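Side-chain contacts in ferric vibriobactin ABC transporter, periplasmic ferric vibriobactin-binding protein (Vibrio cholerae, PDB 3R5T), which binds the iron-loaded siderophore ferric vibriobactin in the periplasm and probably hands it to an ABC transporter for iron uptake: residues A[10-15]-A[92-97]; A[114-119]-A[127-132]. All blocks are in the same frame, centred on the assembly; numbering follows the deposited sequence. Where two conformers were deposited one is given.

Contact 1 of 2, residues A[10-15]-A[92-97]; sequences QNADGS and VSMIGA. With VBN ((4S,5R)-N-{3-[(2,3-dihydroxybenzoyl)amino]propyl}-2-(2,3-dihydroxyphenyl)-N-[3-({[(4S,5R)-2-(2,3-dihydroxyphenyl)-5-met hyl-4,5-dihydro-1,3-oxazol-4-yl]carbonyl}amino)propyl]-5-methyl-4,5-dihydro-1,3-oxazole-4-carboxamide), chain B; EDO (1,2-ethanediol), chain E.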
ATOM      1  N   GLN A  10       5.451 -10.604 -17.396  1.00 21.22           N
ATOM      2  CA  GLN A  10       6.631 -10.954 -16.623  1.00 21.78           C
ATOM      3  C   GLN A  10       6.346 -10.906 -15.128  1.00 19.53           C
ATOM      4  O   GLN A  10       6.055  -9.846 -14.561  1.00 18.90           O
ATOM      5  CB  GLN A  10       7.804 -10.037 -16.986  1.00 25.06           C
ATOM      6  CG  GLN A  10       8.296 -10.222 -18.426  1.00 29.62           C
ATOM      7  CD  GLN A  10       9.400  -9.252 -18.800  1.00 33.52           C
ATOM      8  OE1 GLN A  10       9.357  -8.075 -18.436  1.00 35.45           O
ATOM      9  NE2 GLN A  10      10.392  -9.738 -19.541  1.00 35.13           N
ATOM     10  N   ASN A  11       6.404 -12.082 -14.499  1.00 20.39           N
ATOM     11  CA  ASN A  11       6.139 -12.234 -13.066  1.00 19.31           C
ATOM     12  C   ASN A  11       7.332 -11.838 -12.214  1.00 21.25           C
ATOM     13  O   ASN A  11       8.473 -11.834 -12.686  1.00 21.67           O
ATOM     14  CB  ASN A  11       5.748 -13.682 -12.765  1.00 18.55           C
ATOM     15  CG  ASN A  11       4.464 -14.093 -13.454  1.00 18.11           C
ATOM     16  OD1 ASN A  11       3.451 -13.400 -13.362  1.00 16.52           O
ATOM     17  ND2 ASN A  11       4.501 -15.210 -14.162  1.00 18.68           N
ATOM     18  N   ALA A  12       7.073 -11.502 -10.951  1.00 20.86           N
ATOM     19  CA  ALA A  12       8.123 -11.012 -10.063  1.00 22.93           C
ATOM     20  C   ALA A  12       9.196 -12.048  -9.756  1.00 23.13           C
ATOM     21  O   ALA A  12      10.255 -11.690  -9.253  1.00 24.86           O
ATOM     22  CB  ALA A  12       7.529 -10.461  -8.763  1.00 22.99           C
ATOM     23  N   ASP A  13       8.923 -13.323 -10.030  1.00 24.16           N
ATOM     24  CA  ASP A  13       9.898 -14.387  -9.754  1.00 24.20           C
ATOM     25  C   ASP A  13      10.717 -14.764 -10.990  1.00 25.42           C
ATOM     26  O   ASP A  13      11.445 -15.767 -10.998  1.00 24.45           O
ATOM     27  CB  ASP A  13       9.205 -15.633  -9.182  1.00 24.21           C
ATOM     28  CG  ASP A  13       8.228 -16.249 -10.155  1.00 25.56           C
ATOM     29  OD1 ASP A  13       7.960 -15.626 -11.203  1.00 24.24           O
ATOM     30  OD2 ASP A  13       7.716 -17.351  -9.870  1.00 27.85           O
ATOM     31  N   GLY A  14      10.586 -13.957 -12.036  1.00 28.93           N
ATOM     32  CA  GLY A  14      11.311 -14.190 -13.273  1.00 29.42           C
ATOM     33  C   GLY A  14      10.576 -15.085 -14.252  1.00 27.88           C
ATOM     34  O   GLY A  14      10.951 -15.168 -15.420  1.00 29.98           O
ATOM     35  N   SER A  15       9.528 -15.760 -13.790  1.00 26.40           N
ATOM     36  CA  SER A  15       8.710 -16.571 -14.684  1.00 25.16           C
ATOM     37  C   SER A  15       7.847 -15.681 -15.565  1.00 26.16           C
ATOM     38  O   SER A  15       7.750 -14.471 -15.345  1.00 24.78           O
ATOM     39  CB  SER A  15       7.822 -17.539 -13.898  1.00 23.23           C
ATOM     40  OG  SER A  15       6.856 -16.842 -13.123  1.00 20.94           O
ATOM     41  N   VAL A  92      -1.524 -12.826  -7.686  1.00 16.07           N
ATOM     42  CA  VAL A  92      -0.820 -13.283  -6.486  1.00 14.83           C
ATOM     43  C   VAL A  92       0.269 -12.289  -6.115  1.00 13.88           C
ATOM     44  O   VAL A  92       0.898 -11.715  -6.992  1.00 14.83           O
ATOM     45  CB  VAL A  92      -0.174 -14.681  -6.736  1.00 15.69           C
ATOM     46  CG1 VAL A  92       0.520 -15.202  -5.499  1.00 16.67           C
ATOM     47  CG2 VAL A  92      -1.210 -15.705  -7.209  1.00 16.59           C
ATOM     48  N   SER A  93       0.489 -12.083  -4.821  1.00 14.42           N
ATOM     49  CA  SER A  93       1.553 -11.208  -4.351  1.00 14.23           C
ATOM     50  C   SER A  93       2.780 -12.002  -3.975  1.00 14.16           C
ATOM     51  O   SER A  93       2.690 -13.171  -3.578  1.00 15.44           O
ATOM     52  CB  SER A  93       1.088 -10.341  -3.181  1.00 14.27           C
ATOM     53  OG  SER A  93       0.810 -11.136  -2.051  1.00 14.91           O
ATOM     54  N   MET A  94       3.927 -11.340  -4.102  1.00 15.68           N
ATOM     55  CA  MET A  94       5.237 -11.955  -3.911  1.00 18.03           C
ATOM     56  C   MET A  94       5.623 -12.143  -2.443  1.00 18.73           C
ATOM     57  O   MET A  94       6.226 -13.156  -2.071  1.00 21.13           O
ATOM     58  CB  MET A  94       6.278 -11.064  -4.595  1.00 20.51           C
ATOM     59  CG  MET A  94       7.690 -11.600  -4.594  1.00 23.34           C
ATOM     60  SD  MET A  94       7.825 -12.984  -5.728  1.00 26.37           S
ATOM     61  CE  MET A  94       9.603 -13.115  -5.879  1.00 27.75           C
ATOM     62  N   ILE A  95       5.295 -11.153  -1.618  1.00 16.49           N
ATOM     63  CA  ILE A  95       5.690 -11.158  -0.202  1.00 16.51           C
ATOM     64  C   ILE A  95       4.715 -10.355   0.640  1.00 14.93           C
ATOM     65  O   ILE A  95       4.242  -9.292   0.218  1.00 14.64           O
ATOM     66  CB  ILE A  95       7.130 -10.621  -0.008  1.00 17.52           C
ATOM     67  CG1 ILE A  95       7.534 -10.636   1.466  1.00 16.10           C
ATOM     68  CG2 ILE A  95       7.246  -9.207  -0.587  1.00 16.24           C
ATOM     69  CD1 ILE A  95       9.058 -10.478   1.684  1.00 14.89           C
ATOM     70  N   GLY A  96       4.423 -10.859   1.839  1.00 15.72           N
ATOM     71  CA  GLY A  96       3.435 -10.228   2.707  1.00 14.48           C
ATOM     72  C   GLY A  96       2.516 -11.305   3.253  1.00 14.85           C
ATOM     73  O   GLY A  96       2.508 -12.436   2.751  1.00 14.81           O
ATOM     74  N   ALA A  97       1.739 -10.973   4.276  1.00 13.20           N
ATOM     75  CA  ALA A  97       0.833 -11.972   4.861  1.00 13.33           C
ATOM     76  C   ALA A  97      -0.183 -12.532   3.852  1.00 15.09           C
ATOM     77  O   ALA A  97      -0.707 -13.648   4.035  1.00 16.68           O
ATOM     78  CB  ALA A  97       0.109 -11.400   6.088  1.00 13.22           C
TER
HETATM   79  C   VBN B   1       2.394  -8.737  10.920  1.00 20.18           C
HETATM   80  N   VBN B   1       2.258  -9.322   8.458  1.00 17.13           N
HETATM   81  O   VBN B   1       3.580  -8.731  10.918  1.00 19.18           O
HETATM   82  CA  VBN B   1       1.601  -9.311   9.753  1.00 19.99           C
HETATM   83  CB  VBN B   1       1.225 -10.831   9.919  1.00 21.71           C
HETATM   84  CAB VBN B   1      -4.929  -4.733   8.792  1.00 20.62           C
HETATM   85  OAC VBN B   1       4.343  -3.625  11.711  1.00 20.17           O
HETATM   86  OAD VBN B   1      -2.820  -8.372  10.606  1.00 19.30           O
HETATM   87  OAF VBN B   1       3.077  -5.819   6.251  1.00 15.06           O
HETATM   88  OAG VBN B   1       5.943  -9.213   4.738  1.00 16.45           O
HETATM   89  OAH VBN B   1       1.596  -8.324   5.367  1.00 14.35           O
HETATM   90  OAI VBN B   1       2.970  -6.380   8.850  1.00 16.62           O
HETATM   91  OAJ VBN B   1       4.105  -8.622   6.654  1.00 13.91           O
HETATM   92  OAK VBN B   1       0.292  -7.333   7.533  1.00 14.83           O
HETATM   93  CAL VBN B   1       4.664  -2.727   7.633  1.00 16.82           C
HETATM   94  CAM VBN B   1       5.057 -12.584   6.055  1.00 20.99           C
HETATM   95  CAN VBN B   1      -1.890  -8.119   4.095  1.00 14.64           C
HETATM   96  CAO VBN B   1       4.155  -3.667   6.675  1.00 15.82           C
HETATM   97  CAP VBN B   1       5.672 -11.572   5.264  1.00 18.90           C
HETATM   98  CAQ VBN B   1      -0.474  -8.340   4.099  1.00 13.51           C
HETATM   99  CAR VBN B   1       4.615  -3.021   9.045  1.00 18.33           C
HETATM  100  CAS VBN B   1       4.134 -12.248   7.056  1.00 19.79           C
HETATM  101  CAT VBN B   1      -2.555  -7.665   5.264  1.00 15.99           C
HETATM  102  CAU VBN B   1       2.851  -6.661  13.575  1.00 20.51           C
HETATM  103  CAV VBN B   1      -0.466  -7.731  13.353  1.00 19.77           C
HETATM  104  CAW VBN B   1       4.101  -6.206  12.803  1.00 18.84           C
HETATM  105  CAX VBN B   1      -2.000  -7.566  13.246  1.00 20.46           C
HETATM  106  CAY VBN B   1       2.423  -8.112  13.346  1.00 18.93           C
HETATM  107  CAZ VBN B   1       0.192  -8.441  12.158  1.00 18.41           C
HETATM  108  NBB VBN B   1       3.915  -5.862  11.396  1.00 15.34           N
HETATM  109  NBC VBN B   1      -2.352  -6.667  12.149  1.00 20.29           N
HETATM  110  NBD VBN B   1      -1.815  -6.296   8.684  1.00 18.28           N
HETATM  111  OBF VBN B   1      -3.859  -6.688   7.606  1.00 16.84           O
HETATM  112  CBG VBN B   1       4.093  -4.498  10.956  1.00 19.44           C
HETATM  113  CBH VBN B   1      -2.729  -7.201  10.836  1.00 19.50           C
HETATM  114  CBJ VBN B   1       2.987 -10.563   8.430  1.00 18.37           C
HETATM  115  CBK VBN B   1       3.598  -4.897   7.132  1.00 15.62           C
HETATM  116  CBL VBN B   1       5.360 -10.218   5.487  1.00 16.86           C
HETATM  117  CBM VBN B   1       0.234  -8.097   5.274  1.00 13.84           C
HETATM  118  CBN VBN B   1       3.555  -5.183   8.465  1.00 16.50           C
HETATM  119  CBO VBN B   1       4.480  -9.913   6.443  1.00 15.74           C
HETATM  120  CBP VBN B   1      -0.413  -7.660   6.398  1.00 14.65           C
HETATM  121  CBQ VBN B   1       4.084  -4.200   9.461  1.00 18.60           C
HETATM  122  CBR VBN B   1       3.825 -10.961   7.241  1.00 17.09           C
HETATM  123  CBS VBN B   1      -1.859  -7.413   6.387  1.00 15.58           C
HETATM  124  CBU VBN B   1      -4.230  -6.075   8.916  1.00 18.19           C
HETATM  125  CBW VBN B   1      -2.514  -7.045   7.687  1.00 17.56           C
HETATM  126  CBX VBN B   1      -2.842  -6.163   9.727  1.00 18.78           C
HETATM  127  NBY VBN B   1       1.656  -8.374  12.124  1.00 20.43           N
HETATM  128  OG1 VBN B   1       2.312 -11.546   9.184  1.00 21.39           O
HETATM  129  CG2 VBN B   1      -0.214 -11.251   9.667  1.00 23.10           C
HETATM  130  C1  EDO E   4       3.495  -6.789 -19.065  1.00 28.94           C
HETATM  131  O1  EDO E   4       2.702  -7.728 -19.816  1.00 34.53           O
HETATM  132  C2  EDO E   4       4.424  -7.528 -18.098  1.00 28.62           C
HETATM  133  O2  EDO E   4       5.495  -8.159 -18.805  1.00 32.66           O
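M94 reaches the A12-D13 edge of a type I beta turn with the end of its side chain. The turn runs from N11 to G14 and joins the two strands of the hairpin 7-10/16-19. M94 follows strand 89-93, in the five-stranded parallel sheet of one lobe of this periplasmic binding protein. The contact is small, with 114 Å² buried, and lies at the surface. M94 SD sits 4.0 Å from A12 CB. The terminal methyl goes further and lies 3.7 Å from A12 O, beside the backbone of D13. It also comes near D13 CB, so the thioether follows the turn and does not meet it at one point. The M94 chain leaves with CG anti to the backbone N and then bends at chi2 (72°), which swings SD and CE to the turn. L115, on the edge strand 113-116, touches both M94 and D13.

Behind this layer, G14 N bonds N11 O (3.1 Å) across the turn, and A12 bonds L115 through the backbone. D13 OD1 accepts from the backbone N of S15 in an Asx turn, from well above the carboxylate plane. The same oxygen accepts the S15 hydroxyl (OG, 2.5 Å) on its syn lone pair. N11 is tied to L115 N through OD1, and its ND2 also bonds T17 OG1. Further along 92-97, I95, G96 and A97 line the vibriobactin pocket. A97 gives its backbone N-H to OAH of the siderophore at 2.9 Å and 173°. Across the base of the turn, N11 ND2 reaches S15 OG at 3.0 Å, with the hydroxyl 20° out of the amide plane.

Contact 2 of 2, residues A[114-119]-A[127-132]; sequences ILVDYS and AQQLGL. With MOH (methanol), chain D.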
ATOM      1  N   ILE A 114      -0.744 -14.649 -12.353  1.00 15.97           N
ATOM      2  CA  ILE A 114       0.382 -13.714 -12.363  1.00 17.56           C
ATOM      3  C   ILE A 114       0.827 -13.338 -10.950  1.00 17.93           C
ATOM      4  O   ILE A 114       0.044 -13.416  -9.991  1.00 16.96           O
ATOM      5  CB  ILE A 114       0.083 -12.453 -13.208  1.00 16.92           C
ATOM      6  CG1 ILE A 114      -1.054 -11.608 -12.586  1.00 16.28           C
ATOM      7  CG2 ILE A 114      -0.181 -12.861 -14.667  1.00 17.39           C
ATOM      8  CD1 ILE A 114      -1.191 -10.210 -13.233  1.00 14.81           C
ATOM      9  N   LEU A 115       2.090 -12.940 -10.842  1.00 18.74           N
ATOM     10  CA  LEU A 115       2.737 -12.691  -9.556  1.00 17.80           C
ATOM     11  C   LEU A 115       3.411 -11.313  -9.581  1.00 18.36           C
ATOM     12  O   LEU A 115       4.276 -11.045 -10.428  1.00 17.36           O
ATOM     13  CB  LEU A 115       3.771 -13.793  -9.312  1.00 16.33           C
ATOM     14  CG  LEU A 115       4.694 -13.715  -8.103  1.00 15.33           C
ATOM     15  CD1 LEU A 115       3.895 -13.769  -6.809  1.00 16.24           C
ATOM     16  CD2 LEU A 115       5.738 -14.818  -8.143  1.00 15.83           C
ATOM     17  N   VAL A 116       3.001 -10.453  -8.642  1.00 17.53           N
ATOM     18  CA  VAL A 116       3.481  -9.079  -8.540  1.00 18.37           C
ATOM     19  C   VAL A 116       3.981  -8.815  -7.125  1.00 15.74           C
ATOM     20  O   VAL A 116       3.536  -9.437  -6.157  1.00 15.79           O
ATOM     21  CB  VAL A 116       2.372  -8.052  -8.910  1.00 17.81           C
ATOM     22  CG1 VAL A 116       1.949  -8.241 -10.366  1.00 18.00           C
ATOM     23  CG2 VAL A 116       1.164  -8.178  -7.967  1.00 15.26           C
ATOM     24  N   ASP A 117       4.940  -7.907  -7.008  1.00 17.60           N
ATOM     25  CA  ASP A 117       5.459  -7.511  -5.710  1.00 18.40           C
ATOM     26  C   ASP A 117       5.071  -6.064  -5.464  1.00 18.35           C
ATOM     27  O   ASP A 117       5.535  -5.158  -6.168  1.00 18.12           O
ATOM     28  CB  ASP A 117       6.974  -7.683  -5.679  1.00 16.94           C
ATOM     29  CG  ASP A 117       7.562  -7.457  -4.293  1.00 17.36           C
ATOM     30  OD1 ASP A 117       6.811  -7.065  -3.370  1.00 16.71           O
ATOM     31  OD2 ASP A 117       8.781  -7.679  -4.148  1.00 20.63           O
ATOM     32  N   TYR A 118       4.201  -5.841  -4.489  1.00 16.77           N
ATOM     33  CA  TYR A 118       3.758  -4.498  -4.166  1.00 16.25           C
ATOM     34  C   TYR A 118       4.666  -3.811  -3.153  1.00 16.10           C
ATOM     35  O   TYR A 118       4.464  -2.636  -2.834  1.00 18.65           O
ATOM     36  CB  TYR A 118       2.320  -4.504  -3.658  1.00 16.23           C
ATOM     37  CG  TYR A 118       2.102  -5.392  -2.449  1.00 16.41           C
ATOM     38  CD1 TYR A 118       2.684  -5.094  -1.219  1.00 15.66           C
ATOM     39  CD2 TYR A 118       1.284  -6.516  -2.529  1.00 15.89           C
ATOM     40  CE1 TYR A 118       2.471  -5.901  -0.097  1.00 14.85           C
ATOM     41  CE2 TYR A 118       1.067  -7.326  -1.430  1.00 14.39           C
ATOM     42  CZ  TYR A 118       1.652  -7.026  -0.202  1.00 13.94           C
ATOM     43  OH  TYR A 118       1.405  -7.847   0.890  1.00 12.20           O
ATOM     44  N   SER A 119       5.655  -4.538  -2.638  1.00 15.23           N
ATOM     45  CA  SER A 119       6.425  -4.030  -1.503  1.00 14.71           C
ATOM     46  C   SER A 119       7.493  -2.994  -1.853  1.00 16.21           C
ATOM     47  O   SER A 119       8.011  -2.334  -0.966  1.00 16.97           O
ATOM     48  CB  SER A 119       7.057  -5.193  -0.709  1.00 16.51           C
ATOM     49  OG  SER A 119       8.151  -5.792  -1.401  1.00 14.96           O
ATOM     50  N   ALA A 127      -0.189  -0.161 -10.406  1.00 13.27           N
ATOM     51  CA  ALA A 127      -1.324   0.041 -11.322  1.00 12.18           C
ATOM     52  C   ALA A 127      -0.908  -0.125 -12.786  1.00 13.54           C
ATOM     53  O   ALA A 127      -1.627  -0.709 -13.596  1.00 14.33           O
ATOM     54  CB  ALA A 127      -1.946   1.400 -11.103  1.00 12.66           C
ATOM     55  N   GLN A 128       0.242   0.442 -13.146  1.00 12.76           N
ATOM     56  CA  GLN A 128       0.757   0.299 -14.502  0.51 13.93           C
ATOM     57  C   GLN A 128       1.023  -1.164 -14.847  1.00 14.11           C
ATOM     58  O   GLN A 128       0.690  -1.631 -15.943  1.00 14.21           O
ATOM     59  CB  GLN A 128       2.026   1.129 -14.669  0.51 16.37           C
ATOM     60  CG  GLN A 128       1.792   2.611 -14.557  0.51 20.91           C
ATOM     61  CD  GLN A 128       3.018   3.405 -14.925  0.51 25.45           C
ATOM     62  OE1 GLN A 128       3.637   4.045 -14.072  0.51 29.30           O
ATOM     63  NE2 GLN A 128       3.395   3.353 -16.202  0.51 24.40           N
ATOM     64  N   GLN A 129       1.616  -1.887 -13.901  1.00 15.74           N
ATOM     65  CA  GLN A 129       1.933  -3.281 -14.119  1.00 16.03           C
ATOM     66  C   GLN A 129       0.638  -4.059 -14.367  1.00 16.93           C
ATOM     67  O   GLN A 129       0.550  -4.875 -15.297  1.00 15.37           O
ATOM     68  CB  GLN A 129       2.670  -3.819 -12.904  1.00 15.74           C
ATOM     69  CG  GLN A 129       3.042  -5.267 -13.023  1.00 16.40           C
ATOM     70  CD  GLN A 129       3.997  -5.672 -11.940  1.00 17.62           C
ATOM     71  OE1 GLN A 129       3.868  -5.246 -10.787  1.00 18.02           O
ATOM     72  NE2 GLN A 129       4.965  -6.506 -12.296  1.00 18.00           N
ATOM     73  N   LEU A 130      -0.371  -3.801 -13.542  1.00 14.63           N
ATOM     74  CA  LEU A 130      -1.666  -4.467 -13.674  1.00 14.56           C
ATOM     75  C   LEU A 130      -2.419  -3.999 -14.914  1.00 14.61           C
ATOM     76  O   LEU A 130      -3.157  -4.782 -15.518  1.00 15.57           O
ATOM     77  CB  LEU A 130      -2.511  -4.255 -12.419  1.00 16.08           C
ATOM     78  CG  LEU A 130      -1.905  -4.907 -11.176  1.00 18.16           C
ATOM     79  CD1 LEU A 130      -2.690  -4.506  -9.922  1.00 17.64           C
ATOM     80  CD2 LEU A 130      -1.802  -6.427 -11.338  1.00 17.54           C
ATOM     81  N   GLY A 131      -2.214  -2.741 -15.316  1.00 15.04           N
ATOM     82  CA  GLY A 131      -2.799  -2.239 -16.552  1.00 14.60           C
ATOM     83  C   GLY A 131      -2.329  -3.062 -17.733  1.00 14.34           C
ATOM     84  O   GLY A 131      -3.116  -3.403 -18.614  1.00 14.38           O
ATOM     85  N   LEU A 132      -1.040  -3.383 -17.759  1.00 14.34           N
ATOM     86  CA  LEU A 132      -0.471  -4.182 -18.848  1.00 14.82           C
ATOM     87  C   LEU A 132      -0.980  -5.628 -18.833  1.00 15.95           C
ATOM     88  O   LEU A 132      -1.094  -6.249 -19.886  1.00 18.34           O
ATOM     89  CB  LEU A 132       1.066  -4.128 -18.813  1.00 16.49           C
ATOM     90  CG  LEU A 132       1.646  -2.732 -19.074  1.00 17.85           C
ATOM     91  CD1 LEU A 132       3.064  -2.577 -18.511  1.00 20.22           C
ATOM     92  CD2 LEU A 132       1.637  -2.421 -20.563  1.00 18.62           C
TER
HETATM   93  C   MOH D   3       6.886  -7.407  -9.527  1.00 15.88           C
HETATM   94  O   MOH D   3       5.733  -6.595  -9.322  1.00 19.71           O
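V116 and Q129 run past each other in opposite directions, the valine from the edge strand and the glutamine from the helix that covers it. Strand 113-116 ends the parallel sheet, and helix 123-134 follows it and packs back on the sheet, as in an alpha/beta layered lobe. The two short segments are nearly antiparallel, at 168°, with axes 10.5 Å apart. Q129 has CG anti to its backbone N (chi1 180°) and stays extended, which lays the flat face of its amide over V116 CG1. That methyl lies 3.6 Å from both CD and OE1 of Q129. The aliphatic part of Q129 also passes it, with CG a little further off.

L130, one residue on in the helix, adds its CD2. This lies 4.3 Å from V116 CG1 and from I114 CD1, an apolar contact on the helix-facing side of the strand. F9 of strand 7-10 touches I114, V116 and Q129, and V33 of helix 31-39 touches L130.

A methanol, probably from the crystallisation liquor, bridges the amide of Q129 to the backbone N of D117, just past the strand end. Its oxygen lies close to the amide plane. The hydroxyl takes the N-H of D117 and gives its proton to Q129 OE1 at 2.7 Å. Q129 NE2 gives only a weak bond to the methanol oxygen. Q121 NE2 is a second donor to OE1.

Past the strand, D117 OD2 forms a salt bridge with R212, while Y118 belongs to the vibriobactin pocket. D117 OD1 closes an Asx turn, taking S119 N and S119 OG from the same face of its carboxylate plane, the hydroxyl at 2.7 Å.

Contacts 1 and 2 follow in series along the chain, and their centres lie 9 Å apart on the same side of the chain's centre. They share one parallel sheet, in which strands 89-93 and 113-116 are neighbours. Backbone bonds probably join them directly, from V92 N to I114 O and from M94 N to V116 O, both 2.8 Å. Contact 1 brings the hairpin 7-10/16-19 to this edge of the sheet, and contact 2 brings helix 123-134. Beyond both strands the chain runs on to the siderophore: I95, G96, A97 and Y118 all belong to its pocket. Both contacts thus pack against the two neighbouring strands whose C-terminal ends lead into pocket residues.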